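Local coordinates for GST N-terminal domain-containing protein (Pseudomonas syringae pv. tomato, PDB 3IC8), which is of unknown function but, judged by its family, resembles glutathione S-transferases, with a thioredoxin-like N-terminal domain and an all-helical GST-type domain, at residues T53-D65 with A230-P242. Numbering follows the deposited sequence.
Sequences TPVLQIGADIYCD and AAIEIASNATPAP
Two hydrogen bonds join Gln-57 and Asp-61 of segment 53-65 to the backbone of 230-242. In the first, Gln-57 NE2 donates to Ala-231 O over 3.1 Å, with 163° at the hydrogen. The donor stands above the carbonyl plane, 38° out of it, and the helical bond from Ala-235 N reaches the same oxygen from the opposite face. With CG anti to the backbone N (chi1 171°) and the chain extended, the Gln-57 amide reaches the helix. Its NE2 gives a second, nearly straight bond to Gly-59 O at 3.0 Å, in the amide plane, while OE1 pairs with His-7 NE2; three bonds on its two polar atoms thus hold the amide against rotation. The second link lies past the helix: Ala-241 N donates to the syn lone pair of Asp-61 OD2 at 3.0 Å.

Strands 55-58 and 61-63 form the β-hairpin of the thioredoxin-like domain, which follows the cis-proline Pro-54, as in other glutathione S-transferases. Its type II' turn, Ile-58 to Asp-61, has Gly-59 at positive phi and meets the C-terminal end of helix 228-237. Strand 296-300 runs beside strand 61-63, on the side away from strand 55-58; Asp-61 OD1 bonds its His-299 NE2, and the carboxylate thereby links that strand to 230-242.

The remaining contacts are apolar or weakly polar. Ala-235 CA makes a CH···O contact with Gly-59 O at 3.4 Å, and the Ala-60 and Ala-235 CA atoms lie 4.3 Å apart, the nearest such pair across the contact, both residues carrying only methyls. Ala-238 CB sits 3.9 Å from Gly-59 CA, with Ile-234 CG2 also against that glycine. Ala-60 CB points toward 230-242, lying 3.6 Å from Ala-235 O and 3.9 Å from Pro-240 CG.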
ATOM      1  N   THR A  53      32.368  -4.968   2.066  1.00 22.15           N
ATOM      2  CA  THR A  53      31.245  -5.768   2.423  1.00 21.75           C
ATOM      3  C   THR A  53      30.102  -5.061   1.790  1.00 21.53           C
ATOM      4  O   THR A  53      30.257  -3.957   1.393  1.00 21.74           O
ATOM      5  CB  THR A  53      31.080  -5.806   3.907  1.00 21.88           C
ATOM      6  OG1 THR A  53      31.076  -4.485   4.410  1.00 20.12           O
ATOM      7  CG2 THR A  53      32.218  -6.512   4.514  1.00 22.34           C
ATOM      8  N   PRO A  54      28.969  -5.702   1.624  1.00 21.06           N
ATOM      9  CA  PRO A  54      28.664  -6.983   2.226  1.00 20.79           C
ATOM     10  C   PRO A  54      29.355  -8.191   1.645  1.00 20.48           C
ATOM     11  O   PRO A  54      29.723  -8.201   0.510  1.00 21.02           O
ATOM     12  CB  PRO A  54      27.176  -7.084   2.018  1.00 20.31           C
ATOM     13  CG  PRO A  54      26.742  -5.769   1.866  1.00 20.91           C
ATOM     14  CD  PRO A  54      27.761  -5.081   1.113  1.00 21.05           C
ATOM     15  N   VAL A  55      29.509  -9.206   2.470  1.00 20.33           N
ATOM     16  CA  VAL A  55      30.186 -10.422   2.113  1.00 20.07           C
ATOM     17  C   VAL A  55      29.328 -11.621   2.436  1.00 20.09           C
ATOM     18  O   VAL A  55      28.664 -11.652   3.424  1.00 19.57           O
ATOM     19  CB  VAL A  55      31.523 -10.500   2.809  1.00 20.15           C
ATOM     20  CG1 VAL A  55      31.994 -11.885   2.920  1.00 20.81           C
ATOM     21  CG2 VAL A  55      32.511  -9.706   2.074  1.00 20.39           C
ATOM     22  N   LEU A  56      29.344 -12.609   1.570  1.00 20.76           N
ATOM     23  CA  LEU A  56      28.515 -13.782   1.741  1.00 21.71           C
ATOM     24  C   LEU A  56      29.274 -15.027   2.193  1.00 21.91           C
ATOM     25  O   LEU A  56      30.196 -15.459   1.565  1.00 21.19           O
ATOM     26  CB  LEU A  56      27.793 -14.070   0.451  1.00 21.74           C
ATOM     27  CG  LEU A  56      26.462 -14.793   0.415  1.00 22.81           C
ATOM     28  CD1 LEU A  56      26.473 -15.840  -0.608  1.00 20.10           C
ATOM     29  CD2 LEU A  56      26.077 -15.352   1.710  1.00 22.06           C
ATOM     30  N   GLN A  57      28.861 -15.594   3.312  1.00 22.43           N
ATOM     31  CA  GLN A  57      29.471 -16.805   3.796  1.00 22.79           C
ATOM     32  C   GLN A  57      28.516 -17.966   3.774  1.00 23.49           C
ATOM     33  O   GLN A  57      27.436 -17.885   4.293  1.00 24.03           O
ATOM     34  CB  GLN A  57      29.990 -16.620   5.211  1.00 22.37           C
ATOM     35  CG  GLN A  57      30.436 -17.877   5.862  1.00 21.01           C
ATOM     36  CD  GLN A  57      30.881 -17.692   7.284  1.00 23.73           C
ATOM     37  OE1 GLN A  57      30.606 -16.699   7.897  1.00 22.77           O
ATOM     38  NE2 GLN A  57      31.580 -18.654   7.801  1.00 22.41           N
ATOM     39  N   ILE A  58      28.951 -19.048   3.162  1.00 23.78           N
ATOM     40  CA  ILE A  58      28.327 -20.331   3.309  1.00 23.83           C
ATOM     41  C   ILE A  58      29.374 -21.347   3.711  1.00 24.07           C
ATOM     42  O   ILE A  58      30.176 -21.755   2.917  1.00 24.65           O
ATOM     43  CB  ILE A  58      27.697 -20.721   2.012  1.00 23.62           C
ATOM     44  CG1 ILE A  58      26.668 -19.683   1.646  1.00 23.10           C
ATOM     45  CG2 ILE A  58      27.035 -22.006   2.135  1.00 23.96           C
ATOM     46  CD1 ILE A  58      26.326 -19.666   0.266  1.00 20.36           C
ATOM     47  N   GLY A  59      29.361 -21.741   4.972  1.00 24.06           N
ATOM     48  CA  GLY A  59      30.372 -22.620   5.501  1.00 23.48           C
ATOM     49  C   GLY A  59      31.768 -22.068   5.471  1.00 23.18           C
ATOM     50  O   GLY A  59      32.059 -21.066   6.040  1.00 22.57           O
ATOM     51  N   ALA A  60      32.628 -22.768   4.774  1.00 23.20           N
ATOM     52  CA  ALA A  60      33.994 -22.373   4.588  1.00 23.66           C
ATOM     53  C   ALA A  60      34.195 -21.778   3.213  1.00 23.62           C
ATOM     54  O   ALA A  60      35.284 -21.724   2.740  1.00 23.87           O
ATOM     55  CB  ALA A  60      34.914 -23.523   4.814  1.00 23.23           C
ATOM     56  N   ASP A  61      33.124 -21.338   2.583  1.00 24.15           N
ATOM     57  CA  ASP A  61      33.209 -20.617   1.333  1.00 24.76           C
ATOM     58  C   ASP A  61      32.800 -19.179   1.543  1.00 25.06           C
ATOM     59  O   ASP A  61      31.755 -18.895   2.064  1.00 25.47           O
ATOM     60  CB  ASP A  61      32.331 -21.246   0.267  1.00 24.67           C
ATOM     61  CG  ASP A  61      32.854 -22.557  -0.218  1.00 25.78           C
ATOM     62  OD1 ASP A  61      33.803 -22.577  -0.981  1.00 25.09           O
ATOM     63  OD2 ASP A  61      32.295 -23.572   0.152  1.00 25.57           O
ATOM     64  N   ILE A  62      33.667 -18.279   1.134  1.00 24.96           N
ATOM     65  CA  ILE A  62      33.471 -16.880   1.315  1.00 24.89           C
ATOM     66  C   ILE A  62      33.350 -16.230  -0.032  1.00 25.15           C
ATOM     67  O   ILE A  62      34.168 -16.432  -0.876  1.00 25.44           O
ATOM     68  CB  ILE A  62      34.624 -16.298   2.111  1.00 25.25           C
ATOM     69  CG1 ILE A  62      34.426 -16.621   3.574  1.00 26.32           C
ATOM     70  CG2 ILE A  62      34.647 -14.829   2.020  1.00 23.85           C
ATOM     71  CD1 ILE A  62      35.141 -17.782   4.025  1.00 27.93           C
ATOM     72  N   TYR A  63      32.301 -15.453  -0.227  1.00 24.87           N
ATOM     73  CA  TYR A  63      32.051 -14.814  -1.498  1.00 24.66           C
ATOM     74  C   TYR A  63      32.135 -13.313  -1.394  1.00 25.45           C
ATOM     75  O   TYR A  63      31.452 -12.712  -0.628  1.00 25.73           O
ATOM     76  CB  TYR A  63      30.687 -15.220  -2.017  1.00 24.15           C
ATOM     77  CG  TYR A  63      30.549 -16.681  -2.270  1.00 23.36           C
ATOM     78  CD1 TYR A  63      30.676 -17.190  -3.523  1.00 22.60           C
ATOM     79  CD2 TYR A  63      30.306 -17.551  -1.251  1.00 21.97           C
ATOM     80  CE1 TYR A  63      30.555 -18.487  -3.748  1.00 22.63           C
ATOM     81  CE2 TYR A  63      30.191 -18.837  -1.476  1.00 22.33           C
ATOM     82  CZ  TYR A  63      30.314 -19.310  -2.727  1.00 22.42           C
ATOM     83  OH  TYR A  63      30.192 -20.636  -2.960  1.00 24.03           O
ATOM     84  N   CYS A  64      32.993 -12.737  -2.212  1.00 26.24           N
ATOM     85  CA  CYS A  64      33.339 -11.338  -2.194  1.00 27.36           C
ATOM     86  C   CYS A  64      32.773 -10.659  -3.390  1.00 27.50           C
ATOM     87  O   CYS A  64      32.854 -11.158  -4.458  1.00 28.38           O
ATOM     88  CB  CYS A  64      34.845 -11.178  -2.264  1.00 27.38           C
ATOM     89  SG  CYS A  64      35.751 -11.842  -0.934  1.00 29.76           S
ATOM     90  N   ASP A  65      32.164  -9.518  -3.186  1.00 27.57           N
ATOM     91  CA  ASP A  65      31.640  -8.734  -4.270  1.00 28.11           C
ATOM     92  C   ASP A  65      30.207  -9.091  -4.499  1.00 28.05           C
ATOM     93  O   ASP A  65      29.885 -10.232  -4.695  1.00 27.93           O
ATOM     94  CB  ASP A  65      32.442  -8.941  -5.538  1.00 28.27           C
ATOM     95  CG  ASP A  65      32.182  -7.874  -6.557  1.00 29.96           C
ATOM     96  OD1 ASP A  65      32.745  -6.795  -6.450  1.00 32.30           O
ATOM     97  OD2 ASP A  65      31.403  -8.091  -7.465  1.00 32.32           O
ATOM     98  N   ALA A 230      30.783 -16.865  16.069  1.00 24.75           N
ATOM     99  CA  ALA A 230      30.050 -18.052  15.703  1.00 25.13           C
ATOM    100  C   ALA A 230      30.272 -18.366  14.249  1.00 25.17           C
ATOM    101  O   ALA A 230      30.313 -19.485  13.846  1.00 25.96           O
ATOM    102  CB  ALA A 230      28.623 -17.887  15.998  1.00 24.56           C
ATOM    103  N   ALA A 231      30.384 -17.330  13.463  1.00 25.72           N
ATOM    104  CA  ALA A 231      30.634 -17.445  12.057  1.00 25.42           C
ATOM    105  C   ALA A 231      31.985 -18.034  11.753  1.00 25.58           C
ATOM    106  O   ALA A 231      32.126 -18.804  10.855  1.00 25.72           O
ATOM    107  CB  ALA A 231      30.477 -16.131  11.424  1.00 25.19           C
ATOM    108  N   ILE A 232      32.994 -17.655  12.496  1.00 25.54           N
ATOM    109  CA  ILE A 232      34.267 -18.278  12.314  1.00 25.82           C
ATOM    110  C   ILE A 232      34.190 -19.761  12.633  1.00 26.63           C
ATOM    111  O   ILE A 232      34.722 -20.571  11.926  1.00 26.55           O
ATOM    112  CB  ILE A 232      35.300 -17.640  13.187  1.00 25.71           C
ATOM    113  CG1 ILE A 232      35.607 -16.264  12.661  1.00 26.32           C
ATOM    114  CG2 ILE A 232      36.533 -18.420  13.161  1.00 24.61           C
ATOM    115  CD1 ILE A 232      36.416 -15.462  13.538  1.00 25.42           C
ATOM    116  N   GLU A 233      33.495 -20.125  13.686  1.00 26.89           N
ATOM    117  CA  GLU A 233      33.406 -21.518  14.039  1.00 28.20           C
ATOM    118  C   GLU A 233      32.730 -22.314  12.969  1.00 28.48           C
ATOM    119  O   GLU A 233      33.098 -23.428  12.702  1.00 28.58           O
ATOM    120  CB  GLU A 233      32.686 -21.728  15.355  1.00 28.55           C
ATOM    121  CG  GLU A 233      33.389 -21.166  16.544  1.00 30.75           C
ATOM    122  CD  GLU A 233      34.755 -21.744  16.786  1.00 33.74           C
ATOM    123  OE1 GLU A 233      34.871 -22.960  16.961  1.00 36.56           O
ATOM    124  OE2 GLU A 233      35.714 -20.975  16.840  1.00 33.66           O
ATOM    125  N   ILE A 234      31.729 -21.731  12.351  1.00 28.65           N
ATOM    126  CA  ILE A 234      30.995 -22.436  11.351  1.00 28.47           C
ATOM    127  C   ILE A 234      31.912 -22.766  10.221  1.00 28.87           C
ATOM    128  O   ILE A 234      31.829 -23.818   9.660  1.00 29.38           O
ATOM    129  CB  ILE A 234      29.815 -21.640  10.850  1.00 28.84           C
ATOM    130  CG1 ILE A 234      28.633 -21.855  11.767  1.00 27.05           C
ATOM    131  CG2 ILE A 234      29.464 -22.041   9.448  1.00 26.19           C
ATOM    132  CD1 ILE A 234      27.711 -20.737  11.789  1.00 25.46           C
ATOM    133  N   ALA A 235      32.785 -21.848   9.884  1.00 28.95           N
ATOM    134  CA  ALA A 235      33.744 -22.083   8.839  1.00 29.06           C
ATOM    135  C   ALA A 235      34.692 -23.179   9.210  1.00 29.57           C
ATOM    136  O   ALA A 235      35.029 -23.981   8.406  1.00 29.94           O
ATOM    137  CB  ALA A 235      34.501 -20.849   8.561  1.00 28.63           C
ATOM    138  N   SER A 236      35.156 -23.170  10.438  1.00 30.18           N
ATOM    139  CA  SER A 236      36.124 -24.136  10.906  1.00 30.81           C
ATOM    140  C   SER A 236      35.617 -25.561  10.904  1.00 30.89           C
ATOM    141  O   SER A 236      36.308 -26.466  10.501  1.00 30.88           O
ATOM    142  CB  SER A 236      36.515 -23.769  12.319  1.00 30.70           C
ATOM    143  OG  SER A 236      37.852 -24.072  12.564  1.00 32.98           O
ATOM    144  N   ASN A 237      34.412 -25.732  11.409  1.00 30.87           N
ATOM    145  CA  ASN A 237      33.685 -26.983  11.377  1.00 30.72           C
ATOM    146  C   ASN A 237      33.275 -27.459  10.015  1.00 30.53           C
ATOM    147  O   ASN A 237      33.158 -28.635   9.790  1.00 30.83           O
ATOM    148  CB  ASN A 237      32.511 -26.973  12.331  1.00 30.45           C
ATOM    149  CG  ASN A 237      32.936 -26.845  13.737  1.00 30.68           C
ATOM    150  OD1 ASN A 237      34.030 -27.230  14.087  1.00 33.42           O
ATOM    151  ND2 ASN A 237      32.097 -26.276  14.553  1.00 30.08           N
ATOM    152  N   ALA A 238      33.029 -26.528   9.123  1.00 30.12           N
ATOM    153  CA  ALA A 238      32.650 -26.850   7.774  1.00 30.10           C
ATOM    154  C   ALA A 238      33.836 -27.178   6.903  1.00 30.04           C
ATOM    155  O   ALA A 238      34.950 -26.902   7.258  1.00 30.49           O
ATOM    156  CB  ALA A 238      31.879 -25.735   7.189  1.00 29.97           C
ATOM    157  N   THR A 239      33.577 -27.759   5.748  1.00 29.59           N
ATOM    158  CA  THR A 239      34.602 -27.929   4.746  1.00 29.20           C
ATOM    159  C   THR A 239      34.138 -27.366   3.414  1.00 29.41           C
ATOM    160  O   THR A 239      32.990 -27.439   3.064  1.00 29.54           O
ATOM    161  CB  THR A 239      35.125 -29.393   4.617  1.00 29.19           C
ATOM    162  OG1 THR A 239      34.335 -30.113   3.689  1.00 28.66           O
ATOM    163  CG2 THR A 239      35.074 -30.093   5.916  1.00 28.03           C
ATOM    164  N   PRO A 240      35.065 -26.796   2.678  1.00 29.42           N
ATOM    165  CA  PRO A 240      34.740 -26.062   1.475  1.00 29.20           C
ATOM    166  C   PRO A 240      34.120 -26.927   0.427  1.00 28.95           C
ATOM    167  O   PRO A 240      34.468 -28.064   0.278  1.00 29.10           O
ATOM    168  CB  PRO A 240      36.092 -25.595   0.999  1.00 29.25           C
ATOM    169  CG  PRO A 240      36.896 -25.560   2.143  1.00 29.37           C
ATOM    170  CD  PRO A 240      36.475 -26.642   3.019  1.00 29.30           C
ATOM    171  N   ALA A 241      33.207 -26.345  -0.314  1.00 28.56           N
ATOM    172  CA  ALA A 241      32.441 -27.048  -1.299  1.00 28.53           C
ATOM    173  C   ALA A 241      33.311 -27.511  -2.428  1.00 28.50           C
ATOM    174  O   ALA A 241      34.370 -26.995  -2.667  1.00 27.96           O
ATOM    175  CB  ALA A 241      31.379 -26.181  -1.816  1.00 28.12           C
ATOM    176  N   PRO A 242      32.854 -28.534  -3.106  1.00 28.95           N
ATOM    177  CA  PRO A 242      33.603 -29.076  -4.219  1.00 29.12           C
ATOM    178  C   PRO A 242      33.673 -28.019  -5.280  1.00 29.20           C
ATOM    179  O   PRO A 242      32.728 -27.289  -5.435  1.00 29.83           O
ATOM    180  CB  PRO A 242      32.731 -30.234  -4.680  1.00 28.94           C
ATOM    181  CG  PRO A 242      31.418 -29.948  -4.182  1.00 29.15           C
ATOM    182  CD  PRO A 242      31.603 -29.266  -2.899  1.00 28.96           C
TER